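Local coordinates for protein shikimate 5-dehydrogenase (Thermus thermophilus, PDB 2EV9) that catalyses the reversible NADPH-linked reduction of 3-dehydroshikimate to shikimate on the route to chorismate and the aromatic amino acids, at residues 5-10 with 34-39; 113-118 with 136-141; 171-176 with 195-200. All blocks are in the same frame, centred on the assembly; numbering follows the deposited sequence.

Interaction 1 (5-10 with 34-39); sequences AVLGHP and EAWDTP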
loop_
_atom_site.group_PDB
_atom_site.type_symbol
_atom_site.label_atom_id
_atom_site.label_comp_id
_atom_site.label_asym_id
_atom_site.label_seq_id
_atom_site.Cartn_x
_atom_site.Cartn_y
_atom_site.Cartn_z
ATOM N N ALA B 5 1.493 -2.143 -15.119
ATOM C CA ALA B 5 1.161 -1.624 -16.431
ATOM C C ALA B 5 0.971 -0.118 -16.444
ATOM O O ALA B 5 0.765 0.517 -15.405
ATOM C CB ALA B 5 -0.109 -2.305 -16.957
ATOM N N VAL B 6 1.078 0.454 -17.631
ATOM C CA VAL B 6 0.837 1.875 -17.799
ATOM C C VAL B 6 -0.409 1.906 -18.669
ATOM O O VAL B 6 -0.447 1.283 -19.725
ATOM C CB VAL B 6 2.006 2.607 -18.508
ATOM C CG1 VAL B 6 2.305 1.977 -19.854
ATOM C CG2 VAL B 6 1.652 4.069 -18.677
ATOM N N LEU B 7 -1.438 2.600 -18.202
ATOM C CA LEU B 7 -2.689 2.693 -18.941
ATOM C C LEU B 7 -2.818 4.095 -19.517
ATOM O O LEU B 7 -2.480 5.075 -18.856
ATOM C CB LEU B 7 -3.871 2.403 -18.014
ATOM C CG LEU B 7 -3.812 1.161 -17.119
ATOM C CD1 LEU B 7 -5.089 1.093 -16.308
ATOM C CD2 LEU B 7 -3.644 -0.107 -17.943
ATOM N N GLY B 8 -3.299 4.186 -20.751
ATOM C CA GLY B 8 -3.453 5.482 -21.383
ATOM C C GLY B 8 -3.602 5.372 -22.887
ATOM O O GLY B 8 -3.534 4.280 -23.446
ATOM N N HIS B 9 -3.802 6.506 -23.546
ATOM C CA HIS B 9 -3.969 6.510 -24.988
ATOM C C HIS B 9 -3.391 7.800 -25.553
ATOM O O HIS B 9 -3.929 8.880 -25.318
ATOM C CB HIS B 9 -5.458 6.400 -25.331
ATOM C CG HIS B 9 -5.731 6.181 -26.786
ATOM N ND1 HIS B 9 -5.216 5.113 -27.487
ATOM C CD2 HIS B 9 -6.465 6.895 -27.671
ATOM C CE1 HIS B 9 -5.620 5.178 -28.744
ATOM N NE2 HIS B 9 -6.380 6.250 -28.881
ATOM N N PRO B 10 -2.268 7.706 -26.282
ATOM C CA PRO B 10 -1.539 6.473 -26.590
ATOM C C PRO B 10 -0.516 6.144 -25.506
ATOM O O PRO B 10 -0.309 6.930 -24.582
ATOM C CB PRO B 10 -0.872 6.804 -27.912
ATOM C CG PRO B 10 -0.474 8.232 -27.700
ATOM C CD PRO B 10 -1.691 8.847 -27.017
ATOM N N GLU B 34 3.629 -3.825 -18.516
ATOM C CA GLU B 34 3.187 -3.687 -19.895
ATOM C C GLU B 34 2.408 -2.396 -20.142
ATOM O O GLU B 34 1.944 -1.738 -19.207
ATOM C CB GLU B 34 2.298 -4.874 -20.280
ATOM C CG GLU B 34 2.905 -6.253 -20.023
ATOM C CD GLU B 34 4.093 -6.554 -20.916
ATOM O OE1 GLU B 34 3.920 -6.548 -22.153
ATOM O OE2 GLU B 34 5.196 -6.800 -20.383
ATOM N N ALA B 35 2.280 -2.037 -21.415
ATOM C CA ALA B 35 1.543 -0.849 -21.810
ATOM C C ALA B 35 0.171 -1.328 -22.296
ATOM O O ALA B 35 0.078 -2.132 -23.220
ATOM C CB ALA B 35 2.286 -0.113 -22.919
ATOM N N TRP B 36 -0.891 -0.844 -21.659
ATOM C CA TRP B 36 -2.259 -1.216 -22.024
ATOM C C TRP B 36 -2.947 0.006 -22.624
ATOM O O TRP B 36 -3.316 0.926 -21.901
ATOM C CB TRP B 36 -3.019 -1.669 -20.774
ATOM C CG TRP B 36 -3.722 -3.016 -20.838
ATOM C CD1 TRP B 36 -3.917 -3.875 -19.791
ATOM C CD2 TRP B 36 -4.360 -3.627 -21.975
ATOM N NE1 TRP B 36 -4.631 -4.975 -20.200
ATOM C CE2 TRP B 36 -4.916 -4.851 -21.533
ATOM C CE3 TRP B 36 -4.518 -3.262 -23.319
ATOM C CZ2 TRP B 36 -5.615 -5.713 -22.387
ATOM C CZ3 TRP B 36 -5.216 -4.122 -24.169
ATOM C CH2 TRP B 36 -5.756 -5.334 -23.695
ATOM N N ASP B 37 -3.103 0.022 -23.943
ATOM C CA ASP B 37 -3.767 1.134 -24.613
ATOM C C ASP B 37 -5.176 1.232 -24.035
ATOM O O ASP B 37 -5.979 0.318 -24.200
ATOM C CB ASP B 37 -3.815 0.871 -26.123
ATOM C CG ASP B 37 -4.294 2.078 -26.918
ATOM O OD1 ASP B 37 -3.642 3.144 -26.844
ATOM O OD2 ASP B 37 -5.320 1.952 -27.624
ATOM N N THR B 38 -5.476 2.327 -23.343
ATOM C CA THR B 38 -6.793 2.468 -22.735
ATOM C C THR B 38 -7.442 3.839 -22.894
ATOM O O THR B 38 -7.060 4.798 -22.222
ATOM C CB THR B 38 -6.746 2.139 -21.223
ATOM O OG1 THR B 38 -5.986 3.139 -20.540
ATOM C CG2 THR B 38 -6.090 0.797 -20.991
ATOM N N PRO B 39 -8.433 3.948 -23.796
ATOM C CA PRO B 39 -9.142 5.209 -24.034
ATOM C C PRO B 39 -9.957 5.530 -22.786
ATOM O O PRO B 39 -10.123 4.669 -21.925
ATOM C CB PRO B 39 -10.028 4.886 -25.233
ATOM C CG PRO B 39 -9.226 3.860 -25.969
ATOM C CD PRO B 39 -8.752 2.968 -24.847
#
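H9, just past the end of strand 2-8, meets D37, the last residue of the neighbouring strand 31-37, in a histidine–carboxylate hydrogen bond. H9 ND1 donates to D37 OD1 at 2.6 Å, nearly straight at 167°. The carboxylate oxygen lies in the imidazole plane and is met on its syn side, somewhat out of the carboxylate plane, and the two flat groups are turned 61° against each other. Both side chains carry CG anti to the backbone N (chi1 -171° in each), which sends ring and carboxylate out from their backbones to a common point. P39 CG sits over one face of the H9 ring, off toward its rim.

Behind this pair, strands 2-8 and 31-37 run parallel as the two ends of a beta-alpha-beta unit whose helix is 16-26. W36 N bonds to V6 O at 2.9 Å and T38 N to G8 O at 2.8 Å; the link from G8 N to W36 O is weak.

Side chains alternate across the sheet. On the face of A5, L7, E34 and W36, the L7 branch CD2 packs against W36 CB at 3.3 Å, while the indole turns off from strand 2-8 and makes a cation-pi contact with R46. L7 CB also faces T38, 3.4 Å from its OG1, and V57 and L59 of strand 56-59 also touch the leucine. On the other face V6 lays CG1 beside A35, 3.7 Å from its CB. V6 also touches bound shikimate, next to the substrate-binding residues S14 and T60.

Interaction 2 (113-118 with 136-141); sequences IPLKGP and REAGLE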
loop_
_atom_site.group_PDB
_atom_site.type_symbol
_atom_site.label_atom_id
_atom_site.label_comp_id
_atom_site.label_asym_id
_atom_site.label_seq_id
_atom_site.Cartn_x
_atom_site.Cartn_y
_atom_site.Cartn_z
ATOM N N ILE B 113 19.851 20.870 -8.596
ATOM C CA ILE B 113 19.100 22.097 -8.838
ATOM C C ILE B 113 18.470 22.553 -7.526
ATOM O O ILE B 113 17.516 21.947 -7.038
ATOM C CB ILE B 113 17.974 21.894 -9.885
ATOM C CG1 ILE B 113 18.567 21.748 -11.290
ATOM C CG2 ILE B 113 17.012 23.076 -9.855
ATOM C CD1 ILE B 113 19.322 20.458 -11.525
ATOM N N PRO B 114 19.000 23.633 -6.931
ATOM C CA PRO B 114 18.477 24.154 -5.669
ATOM C C PRO B 114 17.019 24.573 -5.759
ATOM O O PRO B 114 16.572 25.091 -6.782
ATOM C CB PRO B 114 19.395 25.339 -5.383
ATOM C CG PRO B 114 20.685 24.923 -6.018
ATOM C CD PRO B 114 20.204 24.377 -7.336
ATOM N N LEU B 115 16.272 24.340 -4.686
ATOM C CA LEU B 115 14.876 24.729 -4.677
ATOM C C LEU B 115 14.764 26.167 -4.195
ATOM O O LEU B 115 13.990 26.484 -3.291
ATOM C CB LEU B 115 14.057 23.788 -3.797
ATOM C CG LEU B 115 13.907 22.359 -4.325
ATOM C CD1 LEU B 115 12.899 21.621 -3.455
ATOM C CD2 LEU B 115 13.440 22.362 -5.778
ATOM N N LYS B 116 15.564 27.034 -4.809
ATOM C CA LYS B 116 15.565 28.451 -4.480
ATOM C C LYS B 116 14.661 29.194 -5.461
ATOM O O LYS B 116 14.870 29.148 -6.676
ATOM C CB LYS B 116 16.991 29.009 -4.538
ATOM C CG LYS B 116 17.905 28.506 -3.421
ATOM C CD LYS B 116 19.263 29.204 -3.462
ATOM C CE LYS B 116 20.133 28.848 -2.259
ATOM N NZ LYS B 116 20.451 27.392 -2.180
ATOM N N GLY B 117 13.643 29.860 -4.921
ATOM C CA GLY B 117 12.708 30.602 -5.744
ATOM C C GLY B 117 13.088 32.065 -5.870
ATOM O O GLY B 117 14.179 32.455 -5.454
ATOM N N PRO B 118 12.205 32.908 -6.431
ATOM C CA PRO B 118 10.886 32.529 -6.936
ATOM C C PRO B 118 10.997 31.554 -8.101
ATOM O O PRO B 118 11.878 31.676 -8.957
ATOM C CB PRO B 118 10.282 33.868 -7.367
ATOM C CG PRO B 118 11.065 34.892 -6.577
ATOM C CD PRO B 118 12.449 34.336 -6.682
ATOM N N ARG B 136 5.524 24.575 -4.043
ATOM C CA ARG B 136 4.964 25.245 -2.881
ATOM C C ARG B 136 5.343 24.515 -1.597
ATOM O O ARG B 136 6.110 25.004 -0.777
ATOM C CB ARG B 136 3.442 25.275 -3.035
ATOM C CG ARG B 136 2.772 26.180 -2.001
ATOM C CD ARG B 136 2.041 27.358 -2.657
ATOM N NE ARG B 136 1.360 28.169 -1.644
ATOM C CZ ARG B 136 1.832 29.410 -1.426
ATOM N NH1 ARG B 136 2.868 29.856 -2.115
ATOM N NH2 ARG B 136 1.245 30.191 -0.515
ATOM N N GLU B 137 4.806 23.311 -1.425
ATOM C CA GLU B 137 5.077 22.515 -0.237
ATOM C C GLU B 137 6.575 22.370 0.034
ATOM O O GLU B 137 6.983 22.050 1.151
ATOM C CB GLU B 137 4.432 21.132 -0.375
ATOM C CG GLU B 137 5.064 20.237 -1.426
ATOM C CD GLU B 137 5.729 19.017 -0.818
ATOM O OE1 GLU B 137 5.011 18.176 -0.230
ATOM O OE2 GLU B 137 6.970 18.900 -0.921
ATOM N N ALA B 138 7.395 22.622 -0.984
ATOM C CA ALA B 138 8.844 22.519 -0.842
ATOM C C ALA B 138 9.441 23.718 -0.101
ATOM O O ALA B 138 10.566 23.651 0.398
ATOM C CB ALA B 138 9.492 22.375 -2.213
ATOM N N GLY B 139 8.692 24.815 -0.036
ATOM C CA GLY B 139 9.173 25.997 0.660
ATOM C C GLY B 139 9.684 27.115 -0.233
ATOM O O GLY B 139 10.573 27.869 0.163
ATOM N N LEU B 140 9.124 27.232 -1.434
ATOM C CA LEU B 140 9.537 28.268 -2.378
ATOM C C LEU B 140 8.389 29.183 -2.774
ATOM O O LEU B 140 7.229 28.771 -2.762
ATOM C CB LEU B 140 10.085 27.644 -3.666
ATOM C CG LEU B 140 11.357 26.801 -3.671
ATOM C CD1 LEU B 140 11.163 25.555 -2.813
ATOM C CD2 LEU B 140 11.691 26.415 -5.112
ATOM N N GLU B 141 8.725 30.424 -3.129
ATOM C CA GLU B 141 7.733 31.387 -3.604
ATOM C C GLU B 141 7.520 30.960 -5.054
ATOM O O GLU B 141 8.491 30.822 -5.799
ATOM C CB GLU B 141 8.289 32.812 -3.556
ATOM C CG GLU B 141 7.483 33.815 -4.373
ATOM C CD GLU B 141 8.071 35.214 -4.327
ATOM O OE1 GLU B 141 9.308 35.338 -4.210
ATOM O OE2 GLU B 141 7.300 36.190 -4.425
HETATM O O HOH W 1 11.969 31.380 -2.726
#
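L115 and L140 press together where two connecting segments of the Rossmann-type NADP-binding domain come side by side: the loop 113-118 leads into strand 119-122, and the other segment, 136-141, leaves helix 126-137 for strand 142-145. A Schellman motif ends that helix, with G139 at positive phi (103°) and its N bonded back to R136 O, so the chain swings round and aims L140 at the other segment. L115 is the centre of an inverse gamma turn.

The tight part is apolar. L115 CB meets the methyl L140 CD1 at 3.5 Å, so the forked end of L140 butts against the base of the other leucine. In L115, CG stands anti to the carbonyl carbon (chi1 -68°), and the side chain runs on past L140 until its CD1 lies 3.7 Å from A138 CB. L105 and L108 of helix 100-110 add to the hydrophobic surroundings of L115. L140 is itself buried.

The looser part is bridged by water. No direct hydrogen bond links the two segments; instead a water stands between G117 N, 3.2 Å away, and E141 N, 3.4 Å away, and accepts a weak bond from each. G117 still passes so close to 136-141 that a CB on it would clash with E141 O. The P118 end is polar but close. Here, after a cis peptide bond, P118 CA comes within 3.2 Å of E141 O in a CA-H...O contact. The extended side chain of the exposed E141 runs alongside the proline ring, pointing the same way, and its other carboxylate oxygen, OE2, makes a weak hydrogen bond to W143 NE1, leaving OE1 beside P118 CG at 3.0 Å.

Interaction 3 (171-176 with 195-200); sequences EARLLV and LFPEEG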
loop_
_atom_site.group_PDB
_atom_site.type_symbol
_atom_site.label_atom_id
_atom_site.label_comp_id
_atom_site.label_asym_id
_atom_site.label_seq_id
_atom_site.Cartn_x
_atom_site.Cartn_y
_atom_site.Cartn_z
ATOM N N GLU B 171 12.807 37.618 -13.417
ATOM C CA GLU B 171 13.034 37.715 -11.978
ATOM C C GLU B 171 12.922 36.370 -11.260
ATOM O O GLU B 171 12.969 36.313 -10.029
ATOM C CB GLU B 171 12.044 38.700 -11.354
ATOM C CG GLU B 171 11.983 40.051 -12.046
ATOM C CD GLU B 171 11.096 41.036 -11.314
ATOM O OE1 GLU B 171 9.966 40.654 -10.946
ATOM O OE2 GLU B 171 11.522 42.192 -11.107
ATOM N N ALA B 172 12.778 35.291 -12.024
ATOM C CA ALA B 172 12.661 33.961 -11.437
ATOM C C ALA B 172 14.021 33.289 -11.307
ATOM O O ALA B 172 14.945 33.586 -12.065
ATOM C CB ALA B 172 11.734 33.098 -12.282
ATOM N N ARG B 173 14.146 32.388 -10.339
ATOM C CA ARG B 173 15.399 31.676 -10.139
ATOM C C ARG B 173 15.220 30.226 -10.557
ATOM O O ARG B 173 16.190 29.498 -10.749
ATOM C CB ARG B 173 15.842 31.779 -8.676
ATOM C CG ARG B 173 16.285 33.187 -8.290
ATOM C CD ARG B 173 17.582 33.585 -9.011
ATOM N NE ARG B 173 17.698 35.033 -9.187
ATOM C CZ ARG B 173 17.328 35.688 -10.286
ATOM N NH1 ARG B 173 16.822 35.031 -11.318
ATOM N NH2 ARG B 173 17.466 37.006 -10.354
ATOM N N LEU B 174 13.966 29.818 -10.694
ATOM C CA LEU B 174 13.637 28.468 -11.128
ATOM C C LEU B 174 12.566 28.582 -12.200
ATOM O O LEU B 174 11.482 29.122 -11.964
ATOM C CB LEU B 174 13.113 27.611 -9.968
ATOM C CG LEU B 174 12.690 26.185 -10.359
ATOM C CD1 LEU B 174 13.856 25.467 -11.051
ATOM C CD2 LEU B 174 12.246 25.412 -9.119
ATOM N N LEU B 175 12.892 28.091 -13.388
ATOM C CA LEU B 175 11.968 28.123 -14.507
ATOM C C LEU B 175 11.613 26.699 -14.901
ATOM O O LEU B 175 12.496 25.855 -15.074
ATOM C CB LEU B 175 12.601 28.843 -15.692
ATOM C CG LEU B 175 12.222 30.314 -15.865
ATOM C CD1 LEU B 175 13.031 30.911 -17.007
ATOM C CD2 LEU B 175 10.724 30.418 -16.145
ATOM N N VAL B 176 10.322 26.441 -15.044
ATOM C CA VAL B 176 9.852 25.112 -15.412
ATOM C C VAL B 176 8.920 25.147 -16.604
ATOM O O VAL B 176 7.858 25.763 -16.547
ATOM C CB VAL B 176 9.083 24.444 -14.250
ATOM C CG1 VAL B 176 8.573 23.081 -14.687
ATOM C CG2 VAL B 176 9.979 24.314 -13.037
ATOM N N LEU B 195 13.832 37.173 -22.229
ATOM C CA LEU B 195 13.108 37.154 -20.964
ATOM C C LEU B 195 13.681 36.181 -19.942
ATOM O O LEU B 195 13.130 36.021 -18.853
ATOM C CB LEU B 195 11.631 36.851 -21.218
ATOM C CG LEU B 195 10.967 37.889 -22.129
ATOM C CD1 LEU B 195 9.523 37.513 -22.391
ATOM C CD2 LEU B 195 11.069 39.268 -21.480
ATOM N N PHE B 196 14.787 35.535 -20.299
ATOM C CA PHE B 196 15.457 34.602 -19.404
ATOM C C PHE B 196 16.122 35.385 -18.275
ATOM O O PHE B 196 16.617 36.493 -18.486
ATOM C CB PHE B 196 16.512 33.805 -20.174
ATOM C CG PHE B 196 16.045 32.452 -20.614
ATOM C CD1 PHE B 196 16.079 31.372 -19.735
ATOM C CD2 PHE B 196 15.542 32.256 -21.892
ATOM C CE1 PHE B 196 15.619 30.117 -20.124
ATOM C CE2 PHE B 196 15.078 31.003 -22.291
ATOM C CZ PHE B 196 15.117 29.934 -21.405
ATOM N N PRO B 197 16.141 34.820 -17.056
ATOM C CA PRO B 197 16.755 35.490 -15.906
ATOM C C PRO B 197 18.278 35.416 -15.935
ATOM O O PRO B 197 18.854 34.627 -16.682
ATOM C CB PRO B 197 16.161 34.736 -14.721
ATOM C CG PRO B 197 16.070 33.334 -15.255
ATOM C CD PRO B 197 15.503 33.553 -16.647
ATOM N N GLU B 198 18.923 36.246 -15.121
ATOM C CA GLU B 198 20.381 36.263 -15.040
ATOM C C GLU B 198 20.873 34.919 -14.513
ATOM O O GLU B 198 21.490 34.136 -15.239
ATOM C CB GLU B 198 20.848 37.381 -14.100
ATOM C CG GLU B 198 20.742 38.786 -14.675
ATOM C CD GLU B 198 20.938 39.862 -13.623
ATOM O OE1 GLU B 198 20.031 40.059 -12.786
ATOM O OE2 GLU B 198 22.005 40.509 -13.627
ATOM N N GLU B 199 20.589 34.663 -13.240
ATOM C CA GLU B 199 20.994 33.419 -12.591
ATOM C C GLU B 199 19.750 32.575 -12.339
ATOM O O GLU B 199 18.626 33.045 -12.522
ATOM C CB GLU B 199 21.670 33.712 -11.248
ATOM C CG GLU B 199 22.531 34.958 -11.219
ATOM C CD GLU B 199 23.017 35.286 -9.821
ATOM O OE1 GLU B 199 23.871 34.545 -9.291
ATOM O OE2 GLU B 199 22.532 36.285 -9.249
ATOM N N GLY B 200 19.956 31.335 -11.906
ATOM C CA GLY B 200 18.833 30.460 -11.627
ATOM C C GLY B 200 18.951 29.105 -12.297
ATOM O O GLY B 200 20.040 28.679 -12.675
#
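R173 reaches across to P197 and E199 with the far end of its side chain. Its CB and CG pack beside K116 O and G117 O of the neighbouring 113-118 loop. The chain then bends at chi2 (-67°), which brings CD to 3.7 Å from E199 O. NE and CZ continue past that same carbonyl, and the tip atom NH1 comes closest to it, 2.9 Å from E199 O. NH1 also has P197 CB at 3.5 Å, near the guanidinium plane and at its edge, while the arginine and proline side chains run antiparallel past one another. E171 O and E199 N lie off toward the rim over opposite faces of the flat group. Replacing R173 with an alanine would probably leave E199 O without its cationic neighbour and open a gap beside P197.

Deeper in, the contact turns apolar. L175, on strand 174-177, points toward the loop, and its CD1 touches P197 CD at 3.6 Å and F196 CD1 at 4.1 Å, the leucine lying at a slant to both side chains. L191 and F214 also pack on this leucine. P197 thus bridges both zones, its CB also lying 3.1 Å from A172 O. G200 closes the contact where the loop enters strand 201-204 of the Rossmann-type sheet; a CB there would run into R173 O.

The nearest acids remain at a distance: R173 NH2 is 4.7 Å from E198 OE1, and NE is 5.0 Å from E199 OE2. With no contact between charged atoms, R173 probably feels E198 and E199 as a diffuse attraction near the surface, whereas L175 and P197 bring the buried apolar packing.

Along the chain the three contacts follow in series. Interaction 1 joins strand 31-37, outermost in the mixed sheet within this chain, to strand 2-8 in the substrate-binding domain. Interactions 2 and 3 belong to the parallel Rossmann-type sheet of the NADP domain, at the approaches to strands 119-122, 142-145, 174-177 and 201-204. The centres of interactions 2 and 3 are about 13 Å apart, and they touch through probable hydrogen bonds from R173 N and L174 N to P118 O. Interaction 1 lies on the opposite side of the chain's centre, its own centre about 33 and 36 Å from theirs. The contacts thus sample both domains, which supply the substrate and cofactor sites of the reaction.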